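Local coordinates for protein agmatinase (Deinococcus radiodurans, PDB 1WOH) that probably hydrolyses agmatine to putrescine and urea, as a manganese-dependent member of the arginase family, at residues H121-S124 with Y125-R129; A260-N264 with N265-G269. All coordinates share one frame; numbering follows the deposited sequence.

Interaction 1. Residues H121-S124 with Y125-R129; sequences HSVS and YPLLR
L127 lies alongside V123, one helical turn further on, and the two side chains point the same way. From its base outward, L127 stays close to one peptide oxygen: CB is 3.4 Å from V123 O, CG passes the same oxygen more loosely, and the branches then part. CD2 comes back to 3.4 Å from V123 O and 4.0 Å from V123 CG2, while CD1 only grazes the oxygen. The first torsion of L127, at -110° off the staggered positions, goes with CD2 lying near V123. V123 O also accepts L127 N at 3.1 Å, in the carbonyl plane. L128 N binds S124 O at 2.9 Å, tilted 33° from that carbonyl's plane, and L128 CG lies against the same oxygen. One step earlier, the bond from Y125 N to S122 O, 3.3 Å long with the donor above the carbonyl plane, is of the 3-10 type. P126 has no N-H to give; its CD rests against both carbonyl oxygens, S122 O and V123 O, about 3.2 Å from each. Replacing P126 with an alanine is likely to open a gap beside the two oxygens and to lose the ring's packing on H97 and I100 of helix 93-108. S124 OG is hydrogen-bonded to D271 of strand 266-273. The arrangement is the first turn of a short helix, passing from 3-10 into alpha-helical bonding, in the loop and helix that follow strand 114-118 in the arginase fold; the 3-10 segment before it begins with H121, a manganese ligand of the binuclear site.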
loop_
_atom_site.group_PDB
_atom_site.type_symbol
_atom_site.label_atom_id
_atom_site.label_comp_id
_atom_site.label_asym_id
_atom_site.label_seq_id
_atom_site.Cartn_x
_atom_site.Cartn_y
_atom_site.Cartn_z
ATOM N N HIS A 121 -9.716 -19.318 11.917
ATOM C CA HIS A 121 -10.537 -20.523 11.955
ATOM C C HIS A 121 -10.786 -21.154 13.322
ATOM O O HIS A 121 -11.740 -21.923 13.493
ATOM C CB HIS A 121 -9.980 -21.576 10.995
ATOM C CG HIS A 121 -11.047 -22.400 10.346
ATOM N ND1 HIS A 121 -10.873 -23.031 9.132
ATOM C CD2 HIS A 121 -12.324 -22.652 10.722
ATOM C CE1 HIS A 121 -12.000 -23.630 8.786
ATOM N NE2 HIS A 121 -12.897 -23.414 9.731
ATOM N N SER A 122 -9.958 -20.828 14.305
ATOM C CA SER A 122 -10.152 -21.411 15.623
ATOM C C SER A 122 -11.523 -21.061 16.199
ATOM O O SER A 122 -12.020 -21.762 17.080
ATOM C CB SER A 122 -9.059 -20.946 16.591
ATOM O OG SER A 122 -9.391 -19.700 17.184
ATOM N N VAL A 123 -12.145 -19.992 15.704
ATOM C CA VAL A 123 -13.453 -19.603 16.225
ATOM C C VAL A 123 -14.556 -20.624 15.911
ATOM O O VAL A 123 -15.596 -20.637 16.577
ATOM C CB VAL A 123 -13.890 -18.207 15.704
ATOM C CG1 VAL A 123 -12.836 -17.164 16.066
ATOM C CG2 VAL A 123 -14.128 -18.254 14.203
ATOM N N SER A 124 -14.337 -21.474 14.910
ATOM C CA SER A 124 -15.336 -22.480 14.541
ATOM C C SER A 124 -15.611 -23.446 15.691
ATOM O O SER A 124 -16.713 -23.975 15.808
ATOM C CB SER A 124 -14.887 -23.282 13.319
ATOM O OG SER A 124 -14.763 -22.454 12.178
ATOM N N TYR A 125 -14.613 -23.675 16.538
ATOM C CA TYR A 125 -14.800 -24.582 17.665
ATOM C C TYR A 125 -15.851 -24.052 18.647
ATOM O O TYR A 125 -16.876 -24.700 18.860
ATOM C CB TYR A 125 -13.460 -24.846 18.369
ATOM C CG TYR A 125 -13.592 -25.439 19.760
ATOM C CD1 TYR A 125 -14.485 -26.481 20.014
ATOM C CD2 TYR A 125 -12.826 -24.951 20.821
ATOM C CE1 TYR A 125 -14.618 -27.024 21.298
ATOM C CE2 TYR A 125 -12.948 -25.488 22.112
ATOM C CZ TYR A 125 -13.847 -26.520 22.340
ATOM O OH TYR A 125 -13.992 -27.042 23.609
ATOM N N PRO A 126 -15.626 -22.868 19.250
ATOM C CA PRO A 126 -16.634 -22.366 20.188
ATOM C C PRO A 126 -17.990 -22.084 19.546
ATOM O O PRO A 126 -19.027 -22.180 20.202
ATOM C CB PRO A 126 -15.973 -21.121 20.787
ATOM C CG PRO A 126 -15.008 -20.684 19.727
ATOM C CD PRO A 126 -14.439 -21.993 19.232
ATOM N N LEU A 127 -17.980 -21.739 18.261
ATOM C CA LEU A 127 -19.220 -21.488 17.530
ATOM C C LEU A 127 -20.013 -22.797 17.484
ATOM O O LEU A 127 -21.204 -22.838 17.808
ATOM C CB LEU A 127 -18.900 -21.040 16.099
ATOM C CG LEU A 127 -19.143 -19.610 15.615
ATOM C CD1 LEU A 127 -19.234 -18.638 16.763
ATOM C CD2 LEU A 127 -18.023 -19.235 14.644
ATOM N N LEU A 128 -19.343 -23.872 17.082
ATOM C CA LEU A 128 -19.999 -25.169 16.979
ATOM C C LEU A 128 -20.545 -25.687 18.303
ATOM O O LEU A 128 -21.551 -26.395 18.315
ATOM C CB LEU A 128 -19.050 -26.196 16.353
ATOM C CG LEU A 128 -18.943 -26.074 14.828
ATOM C CD1 LEU A 128 -17.788 -26.914 14.291
ATOM C CD2 LEU A 128 -20.276 -26.524 14.210
ATOM N N ARG A 129 -19.910 -25.328 19.417
ATOM C CA ARG A 129 -20.402 -25.798 20.709
ATOM C C ARG A 129 -21.841 -25.348 20.946
ATOM O O ARG A 129 -22.558 -25.936 21.758
ATOM C CB ARG A 129 -19.518 -25.295 21.856
ATOM C CG ARG A 129 -18.118 -25.884 21.877
ATOM C CD ARG A 129 -17.430 -25.679 23.234
ATOM N NE ARG A 129 -17.307 -24.273 23.608
ATOM C CZ ARG A 129 -16.584 -23.837 24.637
ATOM N NH1 ARG A 129 -15.918 -24.702 25.395
ATOM N NH2 ARG A 129 -16.524 -22.543 24.914
#

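Interaction 2. Residues A260-N264 with N265-G269; sequences AAAAN and NTVVG
The polar part of this contact is carried by N265, whose side-chain amide folds back onto the C-terminal end of helix 251-264. Its ND2 donates to A261 O at 2.9 Å, with an N-H...O angle of 167°; the donor sits on a lone pair in the carbonyl plane, and the oxygen lies in the asparagine's amide plane. CG stands anti to the carbonyl carbon (chi1 -64°), which keeps the amide beside the backbone N and lets it reach back to the helix. Beyond the two segments, ND2 also donates to P219 O and OD1 accepts Q222 N, so three bonds fix the rotation of this buried amide. N264 makes a weaker gesture of the same kind: its ND2 meets A260 O at 3.0 Å, but the angle of 124° marks the bond as weak. The backbone bonds here, from A263 N to A260 O and from N264 N to A261 O, are weak too.

The apolar part is smaller. V267 directs CG2 at A262, 4.0 Å from its CA and 4.3 Å from its CB, and V300 of helix 284-302 touches both residues. A261 and V267 each rest on F226 of strand 223-229. The contact is thus the turn from helix to strand in the beta-alpha-beta unit of strand 223-229, helix 251-264 and strand 266-273, where strand 266-273 enters the parallel sheet beside 223-229.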
loop_
_atom_site.group_PDB
_atom_site.type_symbol
_atom_site.label_atom_id
_atom_site.label_comp_id
_atom_site.label_asym_id
_atom_site.label_seq_id
_atom_site.Cartn_x
_atom_site.Cartn_y
_atom_site.Cartn_z
ATOM N N ALA A 260 -25.352 -26.530 -3.915
ATOM C CA ALA A 260 -25.779 -27.923 -3.981
ATOM C C ALA A 260 -26.153 -28.438 -2.598
ATOM O O ALA A 260 -27.187 -29.090 -2.418
ATOM C CB ALA A 260 -24.673 -28.779 -4.580
ATOM N N ALA A 261 -25.309 -28.142 -1.617
ATOM C CA ALA A 261 -25.568 -28.587 -0.257
ATOM C C ALA A 261 -26.808 -27.908 0.323
ATOM O O ALA A 261 -27.593 -28.543 1.019
ATOM C CB ALA A 261 -24.349 -28.311 0.624
ATOM N N ALA A 262 -26.990 -26.625 0.020
ATOM C CA ALA A 262 -28.124 -25.862 0.535
ATOM C C ALA A 262 -29.465 -26.350 -0.015
ATOM O O ALA A 262 -30.501 -26.217 0.640
ATOM C CB ALA A 262 -27.944 -24.383 0.201
ATOM N N ALA A 263 -29.433 -26.922 -1.214
ATOM C CA ALA A 263 -30.646 -27.401 -1.864
ATOM C C ALA A 263 -31.137 -28.755 -1.372
ATOM O O ALA A 263 -32.310 -29.082 -1.538
ATOM C CB ALA A 263 -30.423 -27.465 -3.371
ATOM N N ASN A 264 -30.251 -29.536 -0.762
ATOM C CA ASN A 264 -30.614 -30.878 -0.307
ATOM C C ASN A 264 -30.460 -31.128 1.187
ATOM O O ASN A 264 -30.514 -32.275 1.621
ATOM C CB ASN A 264 -29.769 -31.911 -1.059
ATOM C CG ASN A 264 -29.932 -31.812 -2.560
ATOM O OD1 ASN A 264 -31.009 -32.073 -3.095
ATOM N ND2 ASN A 264 -28.862 -31.427 -3.248
ATOM N N ASN A 265 -30.272 -30.073 1.971
ATOM C CA ASN A 265 -30.087 -30.247 3.407
ATOM C C ASN A 265 -30.732 -29.139 4.215
ATOM O O ASN A 265 -31.180 -28.135 3.670
ATOM C CB ASN A 265 -28.590 -30.278 3.739
ATOM C CG ASN A 265 -27.875 -31.463 3.128
ATOM O OD1 ASN A 265 -27.907 -32.574 3.668
ATOM N ND2 ASN A 265 -27.226 -31.239 1.992
ATOM N N THR A 266 -30.776 -29.335 5.527
ATOM C CA THR A 266 -31.321 -28.335 6.426
ATOM C C THR A 266 -30.102 -27.583 6.957
ATOM O O THR A 266 -29.350 -28.118 7.767
ATOM C CB THR A 266 -32.061 -28.981 7.611
ATOM O OG1 THR A 266 -33.162 -29.756 7.121
ATOM C CG2 THR A 266 -32.579 -27.912 8.563
ATOM N N VAL A 267 -29.905 -26.358 6.478
ATOM C CA VAL A 267 -28.770 -25.528 6.886
ATOM C C VAL A 267 -29.044 -24.858 8.234
ATOM O O VAL A 267 -29.989 -24.077 8.366
ATOM C CB VAL A 267 -28.485 -24.447 5.817
ATOM C CG1 VAL A 267 -27.272 -23.617 6.216
ATOM C CG2 VAL A 267 -28.250 -25.117 4.472
ATOM N N VAL A 268 -28.204 -25.158 9.224
ATOM C CA VAL A 268 -28.366 -24.627 10.574
ATOM C C VAL A 268 -27.483 -23.428 10.915
ATOM O O VAL A 268 -27.680 -22.771 11.942
ATOM C CB VAL A 268 -28.112 -25.741 11.619
ATOM C CG1 VAL A 268 -29.022 -26.927 11.334
ATOM C CG2 VAL A 268 -26.651 -26.187 11.569
ATOM N N GLY A 269 -26.516 -23.137 10.056
ATOM C CA GLY A 269 -25.640 -22.010 10.303
ATOM C C GLY A 269 -24.484 -21.969 9.325
ATOM O O GLY A 269 -24.267 -22.907 8.556
#

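Both contacts are local and largely buried, but they sit at opposite kinds of junction: interaction 1 opens the helix that follows a strand, interaction 2 leads from a helix into a strand. Their centres are 19 Å apart and they do not touch. Strand 266-273 relates them, since interaction 2 forms its beginning, whereas residues further along it pack against or bond to interaction 1. The chemistry differs accordingly. At 121-129, close to the manganese ligands, backbone bonds and aliphatic packing build a helical turn; at 260-269, away from the annotated sites, a side-chain amide closes the turn, and N264 is exposed while N265 is buried.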